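Side-chain contacts in CELL division control protein 6 (Pyrobaculum aerophilum, PDB 1FNN), which probably takes part in regulating the initiation of DNA replication as an AAA+ ATPase that binds ADP, ATP and magnesium: residues Val59-Leu64 with Tyr126-Leu131; Lys63-Glu66 with Lys71-Ala74; Ile160-Val165 with Gly181-Tyr186. One frame throughout, in Å; residues are numbered along the deposited sequence.

Interaction 1: residues Val59-Leu64 with Tyr126-Leu131; sequences VTLRKL and YMFLVL. With ADP (adenosine-5'-diphosphate), chain D.
With its ring trans to the backbone N (chi1 169°) F128 reaches from the strand toward L61 and L64, and V130 directs CG1 at L61 by a similar rotation. Both residues lie on strand 127-132 of the P-loop NTPase core of this AAA+ protein, and the helix they meet, 57-68, is the one that leaves the Walker A loop. L61 divides its two methyls between the strand residues. CD1 settles 3.7 Å from V130 CG1, the two side chains lying alongside and pointing opposite ways, while CD2 approaches F128 CZ at 4.0 Å on a slant to the ring. Three residues further along, L64 adds CD1 at 4.2 Å from F128 CE1, again obliquely.

The contact between the two segments is wholly apolar, as expected where a helix lies over a parallel sheet; the short helix and strand segments run nearly antiparallel, at 169°. V163 and V165 of the adjacent strand 160-166 pack against L61, and L33 of helix 23-38 touches both L64 and F128.

The same helix segment meets the nucleotide with V59, two residues before L61. The V59 amide donates to the alpha-phosphate, so the helix that packs on the sheet with L61 and L64 also meets ADP at V59, with further backbone amides of K57 and T58 also bonded to ADP. The side chain of V59 faces the nucleoside: CG1 lies 3.7 Å from ADP C8, and CG2 3.6 Å from the ribose O2'. The V59 N to ADP O1A bond measures 2.8 Å, with an N-H...O angle of 156°.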
# COMPACT_ATOMS: atom_id res chain seq x y z
N VAL A 59 -1.82 2.06 9.54
CA VAL A 59 -1.96 3.49 9.77
C VAL A 59 -3.34 3.82 10.34
O VAL A 59 -3.44 4.75 11.16
CB VAL A 59 -1.67 4.38 8.55
CG1 VAL A 59 -2.79 4.47 7.53
CG2 VAL A 59 -1.31 5.79 9.05
N THR A 60 -4.37 3.13 9.87
CA THR A 60 -5.73 3.39 10.36
C THR A 60 -5.86 3.09 11.86
O THR A 60 -6.40 3.87 12.66
CB THR A 60 -6.75 2.59 9.52
OG1 THR A 60 -6.78 3.23 8.21
CG2 THR A 60 -8.14 2.67 10.16
N LEU A 61 -5.31 1.97 12.27
CA LEU A 61 -5.25 1.59 13.68
C LEU A 61 -4.41 2.56 14.52
O LEU A 61 -4.77 2.96 15.63
CB LEU A 61 -4.53 0.26 13.70
CG LEU A 61 -5.28 -1.03 13.86
CD1 LEU A 61 -4.24 -2.14 13.66
CD2 LEU A 61 -6.01 -1.03 15.19
N ARG A 62 -3.28 3.05 13.98
CA ARG A 62 -2.46 4.01 14.69
C ARG A 62 -3.21 5.32 14.87
O ARG A 62 -3.09 6.00 15.90
CB ARG A 62 -1.08 4.24 14.02
CG ARG A 62 -0.25 2.94 14.22
CD ARG A 62 1.22 3.30 14.13
NE ARG A 62 2.14 2.26 14.43
CZ ARG A 62 2.56 1.63 15.51
NH1 ARG A 62 2.13 1.88 16.75
NH2 ARG A 62 3.48 0.67 15.37
N LYS A 63 -4.00 5.70 13.87
CA LYS A 63 -4.77 6.92 13.94
C LYS A 63 -5.87 6.79 15.00
O LYS A 63 -6.15 7.76 15.73
CB LYS A 63 -5.40 7.27 12.60
CG LYS A 63 -6.43 8.38 12.67
CD LYS A 63 -5.77 9.74 12.90
CE LYS A 63 -4.64 10.12 11.99
NZ LYS A 63 -4.09 11.50 12.27
N LEU A 64 -6.50 5.61 15.01
CA LEU A 64 -7.50 5.40 16.08
C LEU A 64 -6.84 5.63 17.45
O LEU A 64 -7.43 6.29 18.32
CB LEU A 64 -8.05 3.99 15.98
CG LEU A 64 -9.27 3.50 16.77
CD1 LEU A 64 -8.88 2.99 18.14
CD2 LEU A 64 -10.38 4.53 16.84
N TYR A 126 -5.94 -2.54 31.67
CA TYR A 126 -6.79 -2.80 30.50
C TYR A 126 -5.85 -2.63 29.29
O TYR A 126 -5.13 -1.63 29.20
CB TYR A 126 -7.96 -1.81 30.47
CG TYR A 126 -8.93 -1.97 31.63
CD1 TYR A 126 -8.81 -1.18 32.77
CD2 TYR A 126 -9.96 -2.92 31.59
CE1 TYR A 126 -9.68 -1.31 33.84
CE2 TYR A 126 -10.84 -3.07 32.64
CZ TYR A 126 -10.68 -2.26 33.76
OH TYR A 126 -11.57 -2.41 34.81
N MET A 127 -5.76 -3.69 28.51
CA MET A 127 -4.88 -3.80 27.37
C MET A 127 -5.66 -3.78 26.04
O MET A 127 -6.56 -4.60 25.83
CB MET A 127 -4.12 -5.14 27.50
CG MET A 127 -3.22 -5.41 26.34
SD MET A 127 -2.04 -6.73 26.46
CE MET A 127 -3.06 -8.17 26.80
N PHE A 128 -5.31 -2.85 25.18
CA PHE A 128 -5.75 -2.89 23.78
C PHE A 128 -4.60 -3.56 23.01
O PHE A 128 -3.58 -2.92 22.74
CB PHE A 128 -6.02 -1.48 23.29
CG PHE A 128 -6.24 -1.21 21.84
CD1 PHE A 128 -5.97 0.05 21.34
CD2 PHE A 128 -6.71 -2.17 20.96
CE1 PHE A 128 -6.15 0.35 19.99
CE2 PHE A 128 -6.90 -1.88 19.61
CZ PHE A 128 -6.62 -0.62 19.13
N LEU A 129 -4.77 -4.82 22.70
CA LEU A 129 -3.75 -5.63 22.08
C LEU A 129 -3.96 -5.76 20.57
O LEU A 129 -5.06 -6.00 20.07
CB LEU A 129 -3.76 -7.01 22.76
CG LEU A 129 -2.80 -8.07 22.23
CD1 LEU A 129 -1.33 -7.66 22.43
CD2 LEU A 129 -3.08 -9.42 22.90
N VAL A 130 -2.94 -5.32 19.83
CA VAL A 130 -3.02 -5.42 18.38
C VAL A 130 -2.03 -6.51 17.94
O VAL A 130 -0.83 -6.39 18.22
CB VAL A 130 -2.65 -4.07 17.70
CG1 VAL A 130 -2.63 -4.27 16.19
CG2 VAL A 130 -3.65 -2.97 18.09
N LEU A 131 -2.54 -7.51 17.23
CA LEU A 131 -1.59 -8.44 16.59
C LEU A 131 -1.53 -8.15 15.10
O LEU A 131 -2.36 -8.67 14.34
CB LEU A 131 -2.07 -9.88 16.87
CG LEU A 131 -2.25 -10.21 18.36
CD1 LEU A 131 -2.79 -11.64 18.53
CD2 LEU A 131 -0.94 -10.05 19.14
PB ADP D . -0.83 -1.66 5.61
O1B ADP D . -0.69 -2.12 7.06
O2B ADP D . -2.15 -1.79 5.10
O3B ADP D . 0.11 -2.54 4.93
PA ADP D . 0.00 1.04 5.92
O1A ADP D . -0.88 1.39 7.04
O2A ADP D . 1.39 0.86 6.36
O3A ADP D . -0.52 -0.20 5.19
O5' ADP D . 0.04 2.24 4.80
C5' ADP D . 1.11 2.16 3.87
C4' ADP D . 1.63 3.60 3.70
O4' ADP D . 0.59 4.39 3.18
C3' ADP D . 2.05 4.28 5.00
O3' ADP D . 3.09 5.20 4.71
C2' ADP D . 0.75 4.91 5.38
O2' ADP D . 0.92 6.02 6.27
C1' ADP D . 0.26 5.43 4.02
N9 ADP D . -1.15 5.46 4.06
C8 ADP D . -1.98 4.38 3.87
N7 ADP D . -3.23 4.69 3.69
C5 ADP D . -3.22 6.07 3.75
C6 ADP D . -4.25 7.02 3.66
N6 ADP D . -5.51 6.65 3.49
N1 ADP D . -3.93 8.31 3.79
C2 ADP D . -2.67 8.64 4.01
N3 ADP D . -1.60 7.86 4.12
C4 ADP D . -1.96 6.55 3.98

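Interaction 2: residues Lys63-Glu66 with Lys71-Ala74; sequences KLWE and KTTA
The six-membered ring of W65 meets T72 and A74 in the loop that joins helix 57-68 to strand 75-80 within a right-handed beta-alpha-beta crossover of the AAA+ core. The apolar part of the contact is T72 CG2, which lies 3.8 Å from W65 CH2 and equally near CZ3, the threonine side chain standing roughly perpendicular to that of the tryptophan. A chi1 of 179° sets W65 CG opposite the backbone N and carries the indole off the helix to meet the loop, and F76 stacks on it.

A polar atom meets the ring at its rim: A74 O lies close to the indole plane, 3.4 Å from W65 CH2, with no conventional hydrogen bond between them.

Among the hydrogen bonds, T72 OG1 accepts from A74 N at 3.0 Å, closing an ST turn, and also bonds L37 O at the end of helix 23-38. A valine here would probably leave A74 N and L37 O without their hydroxyl mate and the turn less firmly held.

The charged pair belongs to the helix alone: K63, which also bonds P16 O, joins E66 one turn on, its NZ 2.8 Å from OE2 on the syn side, 29° out of the carboxylate plane.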
# COMPACT_ATOMS: atom_id res chain seq x y z
N LYS A 63 -4.00 5.70 13.87
CA LYS A 63 -4.77 6.92 13.94
C LYS A 63 -5.87 6.79 15.00
O LYS A 63 -6.15 7.76 15.73
CB LYS A 63 -5.40 7.27 12.60
CG LYS A 63 -6.43 8.38 12.67
CD LYS A 63 -5.77 9.74 12.90
CE LYS A 63 -4.64 10.12 11.99
NZ LYS A 63 -4.09 11.50 12.27
N LEU A 64 -6.50 5.61 15.01
CA LEU A 64 -7.50 5.40 16.08
C LEU A 64 -6.84 5.63 17.45
O LEU A 64 -7.43 6.29 18.32
CB LEU A 64 -8.05 3.99 15.98
CG LEU A 64 -9.27 3.50 16.77
CD1 LEU A 64 -8.88 2.99 18.14
CD2 LEU A 64 -10.38 4.53 16.84
N TRP A 65 -5.74 4.97 17.72
CA TRP A 65 -5.03 5.16 19.01
C TRP A 65 -4.73 6.62 19.29
O TRP A 65 -4.86 7.15 20.42
CB TRP A 65 -3.74 4.34 19.08
CG TRP A 65 -3.05 4.60 20.41
CD1 TRP A 65 -1.87 5.26 20.62
CD2 TRP A 65 -3.55 4.22 21.70
NE1 TRP A 65 -1.61 5.28 21.97
CE2 TRP A 65 -2.61 4.67 22.66
CE3 TRP A 65 -4.70 3.55 22.13
CZ2 TRP A 65 -2.79 4.46 24.02
CZ3 TRP A 65 -4.86 3.34 23.50
CH2 TRP A 65 -3.91 3.80 24.42
N GLU A 66 -4.24 7.35 18.28
CA GLU A 66 -3.88 8.73 18.39
C GLU A 66 -5.11 9.53 18.87
O GLU A 66 -4.93 10.37 19.77
CB GLU A 66 -3.37 9.28 17.06
CG GLU A 66 -2.89 10.72 17.02
CD GLU A 66 -2.58 10.99 15.53
OE1 GLU A 66 -1.62 10.44 14.98
OE2 GLU A 66 -3.34 11.77 14.98
N LYS A 71 -7.48 9.92 26.37
CA LYS A 71 -8.84 9.77 26.82
C LYS A 71 -9.15 8.35 27.29
O LYS A 71 -10.32 7.96 27.34
CB LYS A 71 -9.83 10.06 25.68
CG LYS A 71 -9.48 11.23 24.80
CD LYS A 71 -10.62 11.90 24.08
CE LYS A 71 -11.54 10.94 23.36
NZ LYS A 71 -10.81 9.92 22.57
N THR A 72 -8.12 7.56 27.62
CA THR A 72 -8.36 6.21 28.05
C THR A 72 -7.34 5.77 29.10
O THR A 72 -6.18 6.19 29.05
CB THR A 72 -8.35 5.22 26.85
OG1 THR A 72 -8.73 3.92 27.28
CG2 THR A 72 -6.98 5.09 26.17
N THR A 73 -7.71 4.77 29.90
CA THR A 73 -6.75 4.19 30.83
C THR A 73 -6.13 2.97 30.19
O THR A 73 -5.30 2.31 30.80
CB THR A 73 -7.47 3.77 32.13
OG1 THR A 73 -8.54 2.89 31.76
CG2 THR A 73 -8.05 5.00 32.80
N ALA A 74 -6.65 2.53 29.02
CA ALA A 74 -6.15 1.30 28.45
C ALA A 74 -4.71 1.46 28.00
O ALA A 74 -4.38 2.57 27.54
CB ALA A 74 -7.00 0.89 27.22

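Interaction 3: residues Ile160-Val165 with Gly181-Tyr186; sequences IALVIV and GIMGKY
M183, in helix 177-183, packs on L162 and I164 of strand 160-166, on the face of the parallel AAA+ sheet that looks away from helix 57-68. Side chains alternate along the strand: L162 and I164 turn to this face, V163 and V165 to the other.

Taken in sequence, I182 comes first, in the loosely hydrogen-bonded final part of the helix; it packs on I146 of helix 139-148 and its carbonyl makes a weak hydrogen bond to R46 NE. M183 follows and makes the whole contact with the strand. After it the chain turns away from strand 160-166 in a type II beta turn, M183 to Y186, which leads into edge strand 187-189.

The methionine CG stands beside the backbone N (chi1 -53°), and bends at chi2 (-70°) and chi3 (140°) turn the thioether so that CG and CE serve different strand residues. I146, Y44 and T48 also touch M183, so the methionine is buried among helix, sheet and loop. No hydrogen bond links the segments; their meeting is purely apolar. Low on the side chain, M183 CG rests 4.5 Å from I164 CD1, a loose approach. At its end the contact is closer, with M183 CE 3.6 Å from L162 CD2.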
# COMPACT_ATOMS: atom_id res chain seq x y z
N ILE A 160 -9.28 -7.08 27.98
CA ILE A 160 -8.56 -7.08 26.73
C ILE A 160 -9.47 -6.73 25.55
O ILE A 160 -10.57 -7.29 25.46
CB ILE A 160 -7.93 -8.45 26.44
CG1 ILE A 160 -6.89 -8.85 27.49
CG2 ILE A 160 -7.23 -8.49 25.08
CD1 ILE A 160 -6.39 -10.28 27.31
N ALA A 161 -9.03 -5.78 24.73
CA ALA A 161 -9.68 -5.50 23.45
C ALA A 161 -8.65 -5.93 22.39
O ALA A 161 -7.46 -5.62 22.55
CB ALA A 161 -10.02 -4.05 23.31
N LEU A 162 -9.07 -6.75 21.44
CA LEU A 162 -8.10 -7.39 20.56
C LEU A 162 -8.37 -7.10 19.09
O LEU A 162 -9.50 -7.29 18.59
CB LEU A 162 -8.17 -8.91 20.78
CG LEU A 162 -7.31 -9.70 19.78
CD1 LEU A 162 -5.81 -9.45 19.99
CD2 LEU A 162 -7.64 -11.19 19.88
N VAL A 163 -7.38 -6.52 18.41
CA VAL A 163 -7.48 -6.36 16.96
C VAL A 163 -6.42 -7.26 16.32
O VAL A 163 -5.23 -7.19 16.73
CB VAL A 163 -7.26 -4.91 16.51
CG1 VAL A 163 -7.22 -4.79 14.97
CG2 VAL A 163 -8.42 -4.04 16.99
N ILE A 164 -6.80 -8.06 15.33
CA ILE A 164 -5.85 -8.85 14.56
C ILE A 164 -5.93 -8.46 13.07
O ILE A 164 -6.93 -7.90 12.60
CB ILE A 164 -6.07 -10.37 14.66
CG1 ILE A 164 -7.32 -10.78 13.88
CG2 ILE A 164 -6.16 -10.81 16.12
CD1 ILE A 164 -7.53 -12.29 13.87
N VAL A 165 -4.77 -8.53 12.43
CA VAL A 165 -4.62 -8.00 11.09
C VAL A 165 -4.09 -9.05 10.10
O VAL A 165 -3.18 -9.79 10.40
CB VAL A 165 -3.65 -6.80 11.10
CG1 VAL A 165 -3.51 -6.22 9.69
CG2 VAL A 165 -4.06 -5.69 12.05
N GLY A 181 -15.29 -18.37 15.63
CA GLY A 181 -16.54 -17.83 16.12
C GLY A 181 -16.41 -16.49 16.83
O GLY A 181 -17.26 -15.61 16.69
N ILE A 182 -15.34 -16.29 17.60
CA ILE A 182 -15.13 -15.04 18.34
C ILE A 182 -14.88 -13.84 17.45
O ILE A 182 -15.43 -12.76 17.68
CB ILE A 182 -13.99 -15.27 19.33
CG1 ILE A 182 -14.35 -16.44 20.25
CG2 ILE A 182 -13.68 -13.99 20.09
CD1 ILE A 182 -13.21 -16.98 21.09
N MET A 183 -14.05 -13.91 16.43
CA MET A 183 -13.68 -12.81 15.57
C MET A 183 -14.52 -12.51 14.33
O MET A 183 -14.18 -11.53 13.63
CB MET A 183 -12.29 -13.14 14.95
CG MET A 183 -11.27 -13.48 16.05
SD MET A 183 -10.89 -11.96 16.95
CE MET A 183 -10.80 -12.47 18.64
N GLY A 184 -15.33 -13.45 13.87
CA GLY A 184 -16.03 -13.30 12.60
C GLY A 184 -17.18 -12.33 12.76
O GLY A 184 -17.76 -12.17 13.83
N LYS A 185 -17.40 -11.52 11.74
CA LYS A 185 -18.42 -10.50 11.75
C LYS A 185 -18.01 -9.26 12.53
O LYS A 185 -18.88 -8.40 12.80
CB LYS A 185 -19.78 -11.02 12.23
CG LYS A 185 -20.92 -10.30 11.50
CD LYS A 185 -22.10 -11.26 11.33
CE LYS A 185 -22.75 -11.08 9.97
NZ LYS A 185 -23.60 -12.25 9.61
N TYR A 186 -16.77 -9.19 13.00
CA TYR A 186 -16.22 -7.88 13.35
C TYR A 186 -15.07 -7.74 12.34
O TYR A 186 -13.92 -7.85 12.73
CB TYR A 186 -15.80 -7.73 14.81
CG TYR A 186 -16.90 -7.99 15.81
CD1 TYR A 186 -16.90 -9.11 16.64
CD2 TYR A 186 -17.96 -7.10 15.92
CE1 TYR A 186 -17.93 -9.34 17.56
CE2 TYR A 186 -19.00 -7.30 16.83
CZ TYR A 186 -18.96 -8.42 17.64
OH TYR A 186 -20.00 -8.59 18.52

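Interactions 1 and 2 share helix 57-68, and K63 and L64 with it; their centres are about 8 Å apart, and F128 CD1 touches W65 CE3 at 3.8 Å. Interaction 3 lies about 12 Å from interaction 1 and about 18 Å from interaction 2, centre to centre, on the other face of the same five-stranded parallel sheet. Strands 127-132 and 160-166 are neighbours in it, joined by backbone bonds that probably include L131 N to V163 O. Along the chain interactions 1 and 2 start together, and interaction 3 follows both. Interactions 1 and 3 pack opposite faces of the sheet, interaction 1 reaching the ADP site, while interaction 2 ties the far part of helix 57-68 to the loop leading to edge strand 75-80.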